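PDB 4OW5: fusolin from Unidentified entomopoxvirus, which forms the crystalline viral spindles that enhance entomopoxvirus virulence and, as a chitin-binding member of the lytic polysaccharide monooxygenase family, probably helps disrupt chitin-rich host barriers. Local coordinates for residues K334-Y338 against V339-D343. Numbering follows the deposited sequence.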
ATOM      1  N   LYS A 334     -30.259   1.092  -2.992  1.00 16.17           N
ATOM      2  CA  LYS A 334     -31.638   0.851  -2.596  1.00 15.04           C
ATOM      3  C   LYS A 334     -31.871  -0.618  -2.142  1.00 19.29           C
ATOM      4  O   LYS A 334     -32.823  -0.877  -1.419  1.00 17.13           O
ATOM      5  CB  LYS A 334     -32.589   1.193  -3.737  1.00 17.59           C
ATOM      6  CG  LYS A 334     -32.596   2.654  -4.082  1.00 16.94           C
ATOM      7  CD  LYS A 334     -33.612   2.940  -5.190  1.00 21.07           C
ATOM      8  CE  LYS A 334     -33.356   4.315  -5.762  1.00 35.92           C
ATOM      9  NZ  LYS A 334     -34.359   4.693  -6.785  1.00 44.22           N
ATOM     10  N   ASP A 335     -31.027  -1.576  -2.557  1.00 17.95           N
ATOM     11  CA  ASP A 335     -31.206  -2.968  -2.154  1.00 19.73           C
ATOM     12  C   ASP A 335     -30.064  -3.472  -1.260  1.00 24.09           C
ATOM     13  O   ASP A 335     -30.004  -4.659  -1.019  1.00 24.94           O
ATOM     14  CB  ASP A 335     -31.416  -3.865  -3.383  1.00 22.45           C
ATOM     15  CG  ASP A 335     -30.334  -3.828  -4.412  1.00 34.21           C
ATOM     16  OD1 ASP A 335     -29.503  -2.897  -4.363  1.00 35.51           O
ATOM     17  OD2 ASP A 335     -30.345  -4.692  -5.304  1.00 40.60           O
ATOM     18  N   PHE A 336     -29.217  -2.581  -0.686  1.00 21.52           N
ATOM     19  CA  PHE A 336     -28.190  -3.016   0.264  1.00 20.52           C
ATOM     20  C   PHE A 336     -27.725  -1.901   1.177  1.00 22.86           C
ATOM     21  O   PHE A 336     -27.246  -0.866   0.696  1.00 20.65           O
ATOM     22  CB  PHE A 336     -26.950  -3.592  -0.434  1.00 21.59           C
ATOM     23  CG  PHE A 336     -26.097  -4.422   0.507  1.00 22.97           C
ATOM     24  CD1 PHE A 336     -26.574  -5.615   1.029  1.00 26.35           C
ATOM     25  CD2 PHE A 336     -24.795  -4.052   0.799  1.00 26.03           C
ATOM     26  CE1 PHE A 336     -25.763  -6.425   1.824  1.00 27.78           C
ATOM     27  CE2 PHE A 336     -23.987  -4.860   1.602  1.00 28.51           C
ATOM     28  CZ  PHE A 336     -24.465  -6.058   2.072  1.00 26.70           C
ATOM     29  N   ASN A 337     -27.763  -2.162   2.494  1.00 19.19           N
ATOM     30  CA  ASN A 337     -27.221  -1.242   3.480  1.00 20.29           C
ATOM     31  C   ASN A 337     -25.773  -1.647   3.707  1.00 23.56           C
ATOM     32  O   ASN A 337     -25.480  -2.482   4.568  1.00 21.14           O
ATOM     33  CB  ASN A 337     -28.024  -1.256   4.778  1.00 22.56           C
ATOM     34  CG  ASN A 337     -27.659  -0.100   5.691  1.00 45.62           C
ATOM     35  OD1 ASN A 337     -26.515   0.390   5.699  1.00 29.63           O
ATOM     36  ND2 ASN A 337     -28.630   0.390   6.461  1.00 41.21           N
ATOM     37  N   TYR A 338     -24.879  -1.053   2.921  1.00 22.58           N
ATOM     38  CA  TYR A 338     -23.438  -1.314   3.007  1.00 22.55           C
ATOM     39  C   TYR A 338     -22.837  -0.907   4.351  1.00 26.01           C
ATOM     40  O   TYR A 338     -21.957  -1.600   4.856  1.00 22.46           O
ATOM     41  CB  TYR A 338     -22.710  -0.567   1.896  1.00 25.28           C
ATOM     42  CG  TYR A 338     -21.232  -0.864   1.836  1.00 29.22           C
ATOM     43  CD1 TYR A 338     -20.768  -2.078   1.348  1.00 32.77           C
ATOM     44  CD2 TYR A 338     -20.302   0.017   2.372  1.00 30.18           C
ATOM     45  CE1 TYR A 338     -19.407  -2.371   1.306  1.00 36.65           C
ATOM     46  CE2 TYR A 338     -18.934  -0.259   2.328  1.00 31.09           C
ATOM     47  CZ  TYR A 338     -18.490  -1.456   1.790  1.00 40.19           C
ATOM     48  OH  TYR A 338     -17.155  -1.799   1.777  1.00 48.95           O
ATOM     49  N   VAL A 339     -23.272   0.235   4.908  1.00 26.20           N
ATOM     50  CA  VAL A 339     -22.737   0.749   6.171  1.00 26.10           C
ATOM     51  C   VAL A 339     -22.947  -0.301   7.275  1.00 27.35           C
ATOM     52  O   VAL A 339     -22.006  -0.584   8.021  1.00 26.01           O
ATOM     53  CB  VAL A 339     -23.329   2.140   6.557  1.00 30.85           C
ATOM     54  CG1 VAL A 339     -22.855   2.574   7.946  1.00 30.76           C
ATOM     55  CG2 VAL A 339     -22.921   3.199   5.538  1.00 32.07           C
ATOM     56  N   GLU A 340     -24.153  -0.890   7.356  1.00 23.35           N
ATOM     57  CA  GLU A 340     -24.460  -1.898   8.364  1.00 23.28           C
ATOM     58  C   GLU A 340     -23.700  -3.194   8.113  1.00 24.47           C
ATOM     59  O   GLU A 340     -23.142  -3.783   9.051  1.00 20.87           O
ATOM     60  CB  GLU A 340     -25.961  -2.200   8.417  1.00 25.30           C
ATOM     61  CG  GLU A 340     -26.738  -1.177   9.234  1.00 43.45           C
ATOM     62  CD  GLU A 340     -28.214  -1.468   9.429  1.00 69.40           C
ATOM     63  OE1 GLU A 340     -28.658  -2.600   9.118  1.00 60.71           O
ATOM     64  OE2 GLU A 340     -28.922  -0.562   9.927  1.00 66.24           O
ATOM     65  N   TRP A 341     -23.687  -3.648   6.856  1.00 20.97           N
ATOM     66  CA  TRP A 341     -23.000  -4.888   6.531  1.00 20.38           C
ATOM     67  C   TRP A 341     -21.512  -4.760   6.842  1.00 19.02           C
ATOM     68  O   TRP A 341     -20.960  -5.618   7.496  1.00 15.37           O
ATOM     69  CB  TRP A 341     -23.210  -5.254   5.051  1.00 20.36           C
ATOM     70  CG  TRP A 341     -22.372  -6.421   4.656  1.00 22.27           C
ATOM     71  CD1 TRP A 341     -22.579  -7.730   4.989  1.00 25.62           C
ATOM     72  CD2 TRP A 341     -21.075  -6.359   4.059  1.00 21.88           C
ATOM     73  NE1 TRP A 341     -21.493  -8.489   4.615  1.00 24.85           N
ATOM     74  CE2 TRP A 341     -20.587  -7.680   3.978  1.00 25.70           C
ATOM     75  CE3 TRP A 341     -20.272  -5.310   3.597  1.00 23.26           C
ATOM     76  CZ2 TRP A 341     -19.328  -7.971   3.463  1.00 24.76           C
ATOM     77  CZ3 TRP A 341     -19.061  -5.613   3.010  1.00 24.97           C
ATOM     78  CH2 TRP A 341     -18.586  -6.928   2.980  1.00 25.42           C
ATOM     79  N   ASN A 342     -20.877  -3.693   6.374  1.00 18.16           N
ATOM     80  CA  ASN A 342     -19.445  -3.503   6.535  1.00 19.25           C
ATOM     81  C   ASN A 342     -19.018  -3.382   8.022  1.00 24.48           C
ATOM     82  O   ASN A 342     -17.891  -3.754   8.372  1.00 21.99           O
ATOM     83  CB  ASN A 342     -18.993  -2.285   5.752  1.00 19.00           C
ATOM     84  CG  ASN A 342     -17.491  -2.187   5.644  1.00 35.47           C
ATOM     85  OD1 ASN A 342     -16.803  -3.158   5.334  1.00 24.47           O
ATOM     86  ND2 ASN A 342     -16.941  -1.058   5.982  1.00 28.28           N
ATOM     87  N   ASP A 343     -19.894  -2.844   8.872  1.00 20.86           N
ATOM     88  CA  ASP A 343     -19.612  -2.773  10.302  1.00 21.08           C
ATOM     89  C   ASP A 343     -19.576  -4.193  10.916  1.00 22.11           C
ATOM     90  O   ASP A 343     -18.710  -4.500  11.749  1.00 21.75           O
ATOM     91  CB  ASP A 343     -20.639  -1.895  11.022  1.00 24.30           C
ATOM     92  CG  ASP A 343     -20.094  -1.483  12.358  1.00 39.74           C
ATOM     93  OD1 ASP A 343     -19.197  -0.589  12.379  1.00 41.59           O
ATOM     94  OD2 ASP A 343     -20.413  -2.171  13.361  1.00 39.07           O
TER
HETATM   95  O   HOH W   1     -15.604  -4.014   3.106  1.00 40.28           O
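Phe336 and Trp341 meet where the loop turns into helix 338-352: Phe336 CZ lies 3.3 Å from Trp341 CB and equally near Trp341 CG, the Phe336 ring inclined at 48° to the five-membered ring of Trp341. Tyr338 completes a close aromatic cluster, the tight side of the contact; Tyr338 CE1 lies 3.7 Å from Trp341 CZ3, the rings meeting obliquely. Asn342, one helical turn after Tyr338, runs alongside the phenol with its amide nearly parallel to that ring, and its CB sits over the ring face in a CH-pi contact, 4.2 Å from the centroid. Beyond them a water donates to Asn342 OD1 (2.7 Å) and hydrogen-bonds to Tyr338 OH. This aromatic side packs against the second subunit, where Arg13 binds Tyr338 OH and Gln188 binds Trp341 NE1; Glu328 of the same chain holds Asn342 ND2. Asn337 is the N-cap: chi1 of -168° sets CG beside the carbonyl carbon, which carries OD1 forward to accept from Glu340 N at 3.2 Å, the donor standing above the amide plane. The helix's own backbone bonds begin here, with Trp341 N to Asn337 O and Asn342 N to Tyr338 O (2.8 Å). Unlike the cluster, the other flank is loose: the exposed Glu340 lays its carboxylate over the Asn337 amide, planes 21° apart, with Asn337 ND2 3.5 Å from Glu340 CD.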